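Local coordinates for protein response regulator (Pseudomonas putida, PDB 3HDV) that probably acts as the receiver domain of a two-component response regulator, taking up a phosphoryl group on an aspartate to switch its signalling state, at residues 45-48 / 52-55; 104-109 / 118-123. All coordinates share one frame; numbering follows the deposited sequence.

How the contacts relate
Contact 1 (45-48 with 52-55) and contact 2 (104-109 with 118-123) lie in one receiver domain, in series along the chain, with centres about 17 Å apart on opposite sides of the chain's centre. Both are built on the same five-stranded parallel sheet of strand order 2-1-3-4-5. Contact 1 sets helix 40-49 against the central strand 53-58; contact 2 sets the last helix, 114-124, against the edge strand 106-109. Strand 83-88 runs between those two strands. The contacts nevertheless meet directly, since CD2 of Leu55 packs 3.8 Å from CG2 of Val121. Strand 53-58 thus sends Ile53 toward helix 40-49 and Leu55 toward helix 114-124, so the two helices lie on opposite faces of the sheet.

Contact 1: residues 45-48 / 52-55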
ATOM      1  N   LEU B  45      10.252  -5.373 -18.400  1.00 35.28           N
ATOM      2  CA  LEU B  45      10.922  -6.603 -17.952  1.00 36.49           C
ATOM      3  C   LEU B  45       9.978  -7.656 -17.384  1.00 37.02           C
ATOM      4  O   LEU B  45      10.003  -8.812 -17.821  1.00 37.06           O
ATOM      5  CB  LEU B  45      12.025  -6.287 -16.948  1.00 35.66           C
ATOM      6  CG  LEU B  45      13.221  -5.548 -17.561  1.00 36.80           C
ATOM      7  CD1 LEU B  45      14.174  -5.146 -16.456  1.00 33.54           C
ATOM      8  CD2 LEU B  45      13.935  -6.469 -18.613  1.00 38.17           C
ATOM      9  N   TYR B  46       9.167  -7.261 -16.395  1.00 36.24           N
ATOM     10  CA  TYR B  46       8.242  -8.160 -15.766  1.00 35.41           C
ATOM     11  C   TYR B  46       7.336  -8.794 -16.824  1.00 35.57           C
ATOM     12  O   TYR B  46       7.124 -10.020 -16.838  1.00 32.82           O
ATOM     13  CB  TYR B  46       7.394  -7.435 -14.693  1.00 36.26           C
ATOM     14  CG  TYR B  46       7.643  -7.986 -13.316  1.00 36.03           C
ATOM     15  CD1 TYR B  46       7.500  -9.330 -13.104  1.00 32.97           C
ATOM     16  CD2 TYR B  46       8.070  -7.186 -12.247  1.00 34.41           C
ATOM     17  CE1 TYR B  46       7.725  -9.908 -11.872  1.00 38.50           C
ATOM     18  CE2 TYR B  46       8.297  -7.779 -10.952  1.00 34.26           C
ATOM     19  CZ  TYR B  46       8.099  -9.144 -10.806  1.00 37.76           C
ATOM     20  OH  TYR B  46       8.315  -9.857  -9.630  1.00 42.52           O
ATOM     21  N   LEU B  47       6.809  -7.947 -17.708  1.00 34.97           N
ATOM     22  CA  LEU B  47       5.907  -8.412 -18.760  1.00 36.41           C
ATOM     23  C   LEU B  47       6.572  -9.452 -19.680  1.00 37.54           C
ATOM     24  O   LEU B  47       5.945 -10.449 -20.045  1.00 37.90           O
ATOM     25  CB  LEU B  47       5.365  -7.246 -19.583  1.00 35.36           C
ATOM     26  CG  LEU B  47       4.394  -6.309 -18.839  1.00 35.81           C
ATOM     27  CD1 LEU B  47       4.075  -5.115 -19.711  1.00 36.43           C
ATOM     28  CD2 LEU B  47       3.141  -7.035 -18.434  1.00 31.25           C
ATOM     29  N   HIS B  48       7.829  -9.199 -20.024  1.00 38.85           N
ATOM     30  CA  HIS B  48       8.595 -10.080 -20.897  1.00 40.78           C
ATOM     31  C   HIS B  48       8.892 -11.466 -20.248  1.00 40.87           C
ATOM     32  O   HIS B  48       8.656 -12.507 -20.869  1.00 41.27           O
ATOM     33  CB  HIS B  48       9.861  -9.361 -21.370  1.00 41.09           C
ATOM     34  CG  HIS B  48      10.571 -10.075 -22.476  1.00 46.27           C
ATOM     35  ND1 HIS B  48      11.417 -11.138 -22.245  1.00 49.19           N
ATOM     36  CD2 HIS B  48      10.499  -9.934 -23.821  1.00 50.69           C
ATOM     37  CE1 HIS B  48      11.854 -11.608 -23.399  1.00 53.14           C
ATOM     38  NE2 HIS B  48      11.322 -10.889 -24.372  1.00 54.24           N
ATOM     39  N   ARG B  52       2.626 -15.014 -16.730  1.00 37.70           N
ATOM     40  CA  ARG B  52       1.469 -15.143 -15.866  1.00 37.30           C
ATOM     41  C   ARG B  52       0.731 -13.801 -15.571  1.00 35.93           C
ATOM     42  O   ARG B  52      -0.477 -13.793 -15.248  1.00 35.66           O
ATOM     43  CB  ARG B  52       1.897 -15.815 -14.575  1.00 36.43           C
ATOM     44  CG  ARG B  52       0.790 -16.503 -13.807  1.00 40.60           C
ATOM     45  CD  ARG B  52       1.355 -17.245 -12.526  1.00 40.36           C
ATOM     46  NE  ARG B  52       0.479 -16.936 -11.406  1.00 46.28           N
ATOM     47  CZ  ARG B  52       0.852 -16.515 -10.205  1.00 47.72           C
ATOM     48  NH1 ARG B  52       2.151 -16.405  -9.880  1.00 46.26           N
ATOM     49  NH2 ARG B  52      -0.103 -16.238  -9.309  1.00 48.91           N
ATOM     50  N   ILE B  53       1.432 -12.675 -15.676  1.00 33.80           N
ATOM     51  CA  ILE B  53       0.773 -11.364 -15.476  1.00 33.11           C
ATOM     52  C   ILE B  53      -0.439 -11.233 -16.413  1.00 34.13           C
ATOM     53  O   ILE B  53      -0.301 -11.260 -17.636  1.00 35.94           O
ATOM     54  CB  ILE B  53       1.756 -10.191 -15.656  1.00 32.54           C
ATOM     55  CG1 ILE B  53       2.890 -10.309 -14.611  1.00 29.82           C
ATOM     56  CG2 ILE B  53       0.994  -8.814 -15.664  1.00 28.05           C
ATOM     57  CD1 ILE B  53       4.066  -9.392 -14.952  1.00 28.76           C
ATOM     58  N   GLY B  54      -1.643 -11.110 -15.854  1.00 33.97           N
ATOM     59  CA  GLY B  54      -2.824 -10.910 -16.722  1.00 33.42           C
ATOM     60  C   GLY B  54      -3.419  -9.518 -16.666  1.00 34.17           C
ATOM     61  O   GLY B  54      -4.362  -9.204 -17.428  1.00 34.07           O
ATOM     62  N   LEU B  55      -2.873  -8.672 -15.781  1.00 32.87           N
ATOM     63  CA  LEU B  55      -3.402  -7.301 -15.634  1.00 32.74           C
ATOM     64  C   LEU B  55      -2.307  -6.396 -15.095  1.00 30.94           C
ATOM     65  O   LEU B  55      -1.539  -6.799 -14.250  1.00 29.27           O
ATOM     66  CB  LEU B  55      -4.650  -7.278 -14.684  1.00 32.38           C
ATOM     67  CG  LEU B  55      -5.297  -5.976 -14.176  1.00 33.73           C
ATOM     68  CD1 LEU B  55      -5.938  -5.187 -15.303  1.00 37.38           C
ATOM     69  CD2 LEU B  55      -6.384  -6.309 -13.199  1.00 36.02           C
TER
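Ile53 packs against Tyr46 and Leu47 where helix 40-49 turns, through a short connection, into strand 53-58, a helix-to-strand step of the CheY-like alpha/beta receiver fold. The contact is apolar and small, burying 131 Å² over both sides, and Ile53 supplies more than half of that. Its two branches take different partners. CD1, at the end of the longer branch, lies 3.9 Å from CB of Tyr46 and approaches the ring obliquely, at 3.9 Å from the ring's CD1. CG2, the short branch, lies 3.9 Å from CD2 of Leu47. This division follows from the first torsion: CG1 is anti to the carbonyl carbon (chi1 -61°), which leaves CG2 anti to the backbone N. Both helix side chains cross that of Ile53 at about a right angle, and the nearest CA pair, Leu47 and Ile53, is 6.8 Å apart. Leu9 and Leu11 of strand 9-13 add further apolar contacts to Ile53.

A polar link ties the helix to another part of the fold: NH1 of Arg79 hydrogen-bonds the carbonyl O of Leu47. At the helix backbone the methyl makes its nearest approach: Ile53 CD1 sits 3.6 Å from the carbonyl O of Tyr46.

Contact 2: residues 104-109 / 118-123; sequences VVDFLL and LELVNK
Leu120 reaches from helix 114-124 to two side chains of strand 106-109, and its CD1 methyl does most of the touching. That methyl lies 3.6 Å from CB of Asp106 and 3.8 Å from CD1 of Leu108, so it meets residues two apart on the strand, both of which have CB directed at the helix. The approaches differ: Leu108 and Leu120 come tip to tip, whereas Asp106 and Leu120 cross at about a right angle. CD2 of Leu120 adds a contact of 3.8 Å with OD2 of Asp106, placing both methyls beside the carboxylate. The first torsion of Asp106 (chi1 -151°) turns CG away from the residue's own N and beside its carbonyl carbon, where OD1 can take the next N-H. OD1 lies 2.8 Å from the backbone N of Phe107 and accepts its N-H. The N-H...O angle is 152°, and the donor comes to the anti side of the carboxylate, 25° out of its plane.

In the receiver fold this is the packing of the final helix on the last strand of the parallel sheet. Ile85 of the adjacent strand 83-88 also touches Leu120, while Lys116 and Leu117 of the helix touch Leu108. Further out, His101 NE2 of the second subunit hydrogen-bonds Asp106 OD1. Without the carboxylate, as with an alanine here, the Phe107 N-H and His101 of the second subunit would probably both lose this acceptor.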
ATOM      1  N   VAL B 104      -7.420   1.522 -22.345  1.00 35.07           N
ATOM      2  CA  VAL B 104      -7.300   1.017 -20.979  1.00 32.77           C
ATOM      3  C   VAL B 104      -8.642   0.460 -20.481  1.00 32.57           C
ATOM      4  O   VAL B 104      -9.678   0.843 -20.970  1.00 34.28           O
ATOM      5  CB  VAL B 104      -6.655   2.057 -20.025  1.00 32.41           C
ATOM      6  CG1 VAL B 104      -5.288   2.460 -20.539  1.00 29.78           C
ATOM      7  CG2 VAL B 104      -7.571   3.312 -19.828  1.00 31.59           C
ATOM      8  N   VAL B 105      -8.628  -0.454 -19.528  1.00 32.15           N
ATOM      9  CA  VAL B 105      -9.878  -0.962 -18.886  1.00 31.38           C
ATOM     10  C   VAL B 105     -10.627   0.184 -18.173  1.00 31.68           C
ATOM     11  O   VAL B 105     -11.853   0.319 -18.302  1.00 31.89           O
ATOM     12  CB  VAL B 105      -9.523  -2.053 -17.867  1.00 30.95           C
ATOM     13  CG1 VAL B 105     -10.739  -2.471 -16.937  1.00 29.96           C
ATOM     14  CG2 VAL B 105      -8.937  -3.275 -18.629  1.00 32.89           C
ATOM     15  N   ASP B 106      -9.903   0.978 -17.373  1.00 30.21           N
ATOM     16  CA  ASP B 106     -10.517   2.175 -16.798  1.00 29.67           C
ATOM     17  C   ASP B 106      -9.412   3.117 -16.385  1.00 28.36           C
ATOM     18  O   ASP B 106      -8.230   2.723 -16.411  1.00 26.40           O
ATOM     19  CB  ASP B 106     -11.364   1.824 -15.562  1.00 29.89           C
ATOM     20  CG  ASP B 106     -12.541   2.789 -15.351  1.00 32.71           C
ATOM     21  OD1 ASP B 106     -12.571   3.962 -15.850  1.00 30.51           O
ATOM     22  OD2 ASP B 106     -13.483   2.339 -14.687  1.00 35.25           O
ATOM     23  N   PHE B 107      -9.804   4.337 -15.966  1.00 27.98           N
ATOM     24  CA  PHE B 107      -8.868   5.410 -15.648  1.00 28.19           C
ATOM     25  C   PHE B 107      -9.437   5.959 -14.351  1.00 29.24           C
ATOM     26  O   PHE B 107     -10.466   6.623 -14.367  1.00 29.30           O
ATOM     27  CB  PHE B 107      -8.895   6.436 -16.794  1.00 27.71           C
ATOM     28  CG  PHE B 107      -7.883   7.563 -16.697  1.00 29.06           C
ATOM     29  CD1 PHE B 107      -6.923   7.722 -17.688  1.00 28.19           C
ATOM     30  CD2 PHE B 107      -7.940   8.517 -15.668  1.00 30.80           C
ATOM     31  CE1 PHE B 107      -5.976   8.777 -17.650  1.00 28.32           C
ATOM     32  CE2 PHE B 107      -6.990   9.588 -15.603  1.00 29.69           C
ATOM     33  CZ  PHE B 107      -6.016   9.717 -16.598  1.00 31.67           C
ATOM     34  N   LEU B 108      -8.770   5.692 -13.235  1.00 28.90           N
ATOM     35  CA  LEU B 108      -9.219   6.146 -11.934  1.00 30.51           C
ATOM     36  C   LEU B 108      -8.321   7.242 -11.404  1.00 30.07           C
ATOM     37  O   LEU B 108      -7.114   7.195 -11.598  1.00 31.24           O
ATOM     38  CB  LEU B 108      -9.177   4.981 -10.942  1.00 30.38           C
ATOM     39  CG  LEU B 108     -10.355   4.015 -10.836  1.00 34.24           C
ATOM     40  CD1 LEU B 108     -10.913   3.639 -12.140  1.00 36.49           C
ATOM     41  CD2 LEU B 108     -10.044   2.756  -9.964  1.00 31.97           C
ATOM     42  N   LEU B 109      -8.877   8.186 -10.658  1.00 30.52           N
ATOM     43  CA  LEU B 109      -8.044   9.211 -10.014  1.00 31.86           C
ATOM     44  C   LEU B 109      -7.728   8.849  -8.574  1.00 31.33           C
ATOM     45  O   LEU B 109      -8.560   8.276  -7.868  1.00 31.80           O
ATOM     46  CB  LEU B 109      -8.680  10.616 -10.128  1.00 32.14           C
ATOM     47  CG  LEU B 109      -8.946  11.203 -11.536  1.00 34.48           C
ATOM     48  CD1 LEU B 109      -9.770  12.513 -11.417  1.00 34.03           C
ATOM     49  CD2 LEU B 109      -7.635  11.494 -12.221  1.00 33.59           C
ATOM     50  N   LEU B 118     -11.240  -2.963  -7.000  1.00 33.66           N
ATOM     51  CA  LEU B 118     -11.373  -4.392  -6.856  1.00 36.42           C
ATOM     52  C   LEU B 118     -12.456  -4.973  -7.813  1.00 36.67           C
ATOM     53  O   LEU B 118     -12.264  -6.033  -8.441  1.00 36.41           O
ATOM     54  CB  LEU B 118     -11.608  -4.725  -5.378  1.00 36.32           C
ATOM     55  CG  LEU B 118     -11.622  -6.191  -4.961  1.00 40.03           C
ATOM     56  CD1 LEU B 118     -10.186  -6.818  -4.958  1.00 35.72           C
ATOM     57  CD2 LEU B 118     -12.461  -6.433  -3.588  1.00 39.94           C
ATOM     58  N   GLU B 119     -13.569  -4.258  -7.973  1.00 37.92           N
ATOM     59  CA  GLU B 119     -14.616  -4.670  -8.937  1.00 39.17           C
ATOM     60  C   GLU B 119     -14.053  -4.795 -10.345  1.00 38.50           C
ATOM     61  O   GLU B 119     -14.268  -5.799 -11.008  1.00 38.36           O
ATOM     62  CB  GLU B 119     -15.767  -3.665  -8.941  1.00 40.35           C
ATOM     63  CG  GLU B 119     -16.687  -3.830  -7.767  1.00 45.87           C
ATOM     64  CD  GLU B 119     -17.809  -2.803  -7.742  1.00 55.96           C
ATOM     65  OE1 GLU B 119     -18.228  -2.429  -6.608  1.00 59.24           O
ATOM     66  OE2 GLU B 119     -18.253  -2.357  -8.840  1.00 58.28           O
ATOM     67  N   LEU B 120     -13.312  -3.774 -10.797  1.00 38.11           N
ATOM     68  CA  LEU B 120     -12.627  -3.827 -12.098  1.00 37.96           C
ATOM     69  C   LEU B 120     -11.633  -4.973 -12.203  1.00 38.05           C
ATOM     70  O   LEU B 120     -11.604  -5.645 -13.217  1.00 38.50           O
ATOM     71  CB  LEU B 120     -11.916  -2.511 -12.416  1.00 37.84           C
ATOM     72  CG  LEU B 120     -12.739  -1.239 -12.450  1.00 39.48           C
ATOM     73  CD1 LEU B 120     -11.791  -0.014 -12.533  1.00 39.69           C
ATOM     74  CD2 LEU B 120     -13.770  -1.246 -13.595  1.00 43.26           C
ATOM     75  N   VAL B 121     -10.820  -5.190 -11.168  1.00 37.82           N
ATOM     76  CA  VAL B 121      -9.838  -6.289 -11.163  1.00 39.14           C
ATOM     77  C   VAL B 121     -10.484  -7.695 -11.232  1.00 39.95           C
ATOM     78  O   VAL B 121     -10.115  -8.531 -12.079  1.00 39.72           O
ATOM     79  CB  VAL B 121      -8.880  -6.194  -9.928  1.00 38.71           C
ATOM     80  CG1 VAL B 121      -8.047  -7.430  -9.825  1.00 39.84           C
ATOM     81  CG2 VAL B 121      -7.997  -4.951 -10.023  1.00 37.23           C
ATOM     82  N   ASN B 122     -11.436  -7.940 -10.335  1.00 40.67           N
ATOM     83  CA  ASN B 122     -12.226  -9.183 -10.316  1.00 42.19           C
ATOM     84  C   ASN B 122     -12.892  -9.477 -11.653  1.00 43.20           C
ATOM     85  O   ASN B 122     -12.816 -10.613 -12.151  1.00 43.81           O
ATOM     86  CB  ASN B 122     -13.268  -9.128  -9.189  1.00 41.46           C
ATOM     87  CG  ASN B 122     -12.641  -9.344  -7.812  1.00 41.66           C
ATOM     88  OD1 ASN B 122     -11.566  -9.907  -7.710  1.00 41.51           O
ATOM     89  ND2 ASN B 122     -13.326  -8.913  -6.749  1.00 41.20           N
ATOM     90  N   LYS B 123     -13.492  -8.445 -12.252  1.00 43.43           N
ATOM     91  CA  LYS B 123     -14.123  -8.564 -13.554  1.00 45.70           C
ATOM     92  C   LYS B 123     -13.142  -8.908 -14.668  1.00 46.01           C
ATOM     93  O   LYS B 123     -13.400  -9.816 -15.481  1.00 46.23           O
ATOM     94  CB  LYS B 123     -14.908  -7.282 -13.873  1.00 46.40           C
ATOM     95  CG  LYS B 123     -15.506  -7.225 -15.285  1.00 49.97           C
ATOM     96  CD  LYS B 123     -16.665  -6.223 -15.323  1.00 55.75           C
ATOM     97  CE  LYS B 123     -17.041  -5.818 -16.756  1.00 60.97           C
ATOM     98  NZ  LYS B 123     -18.057  -4.699 -16.771  1.00 62.49           N
TER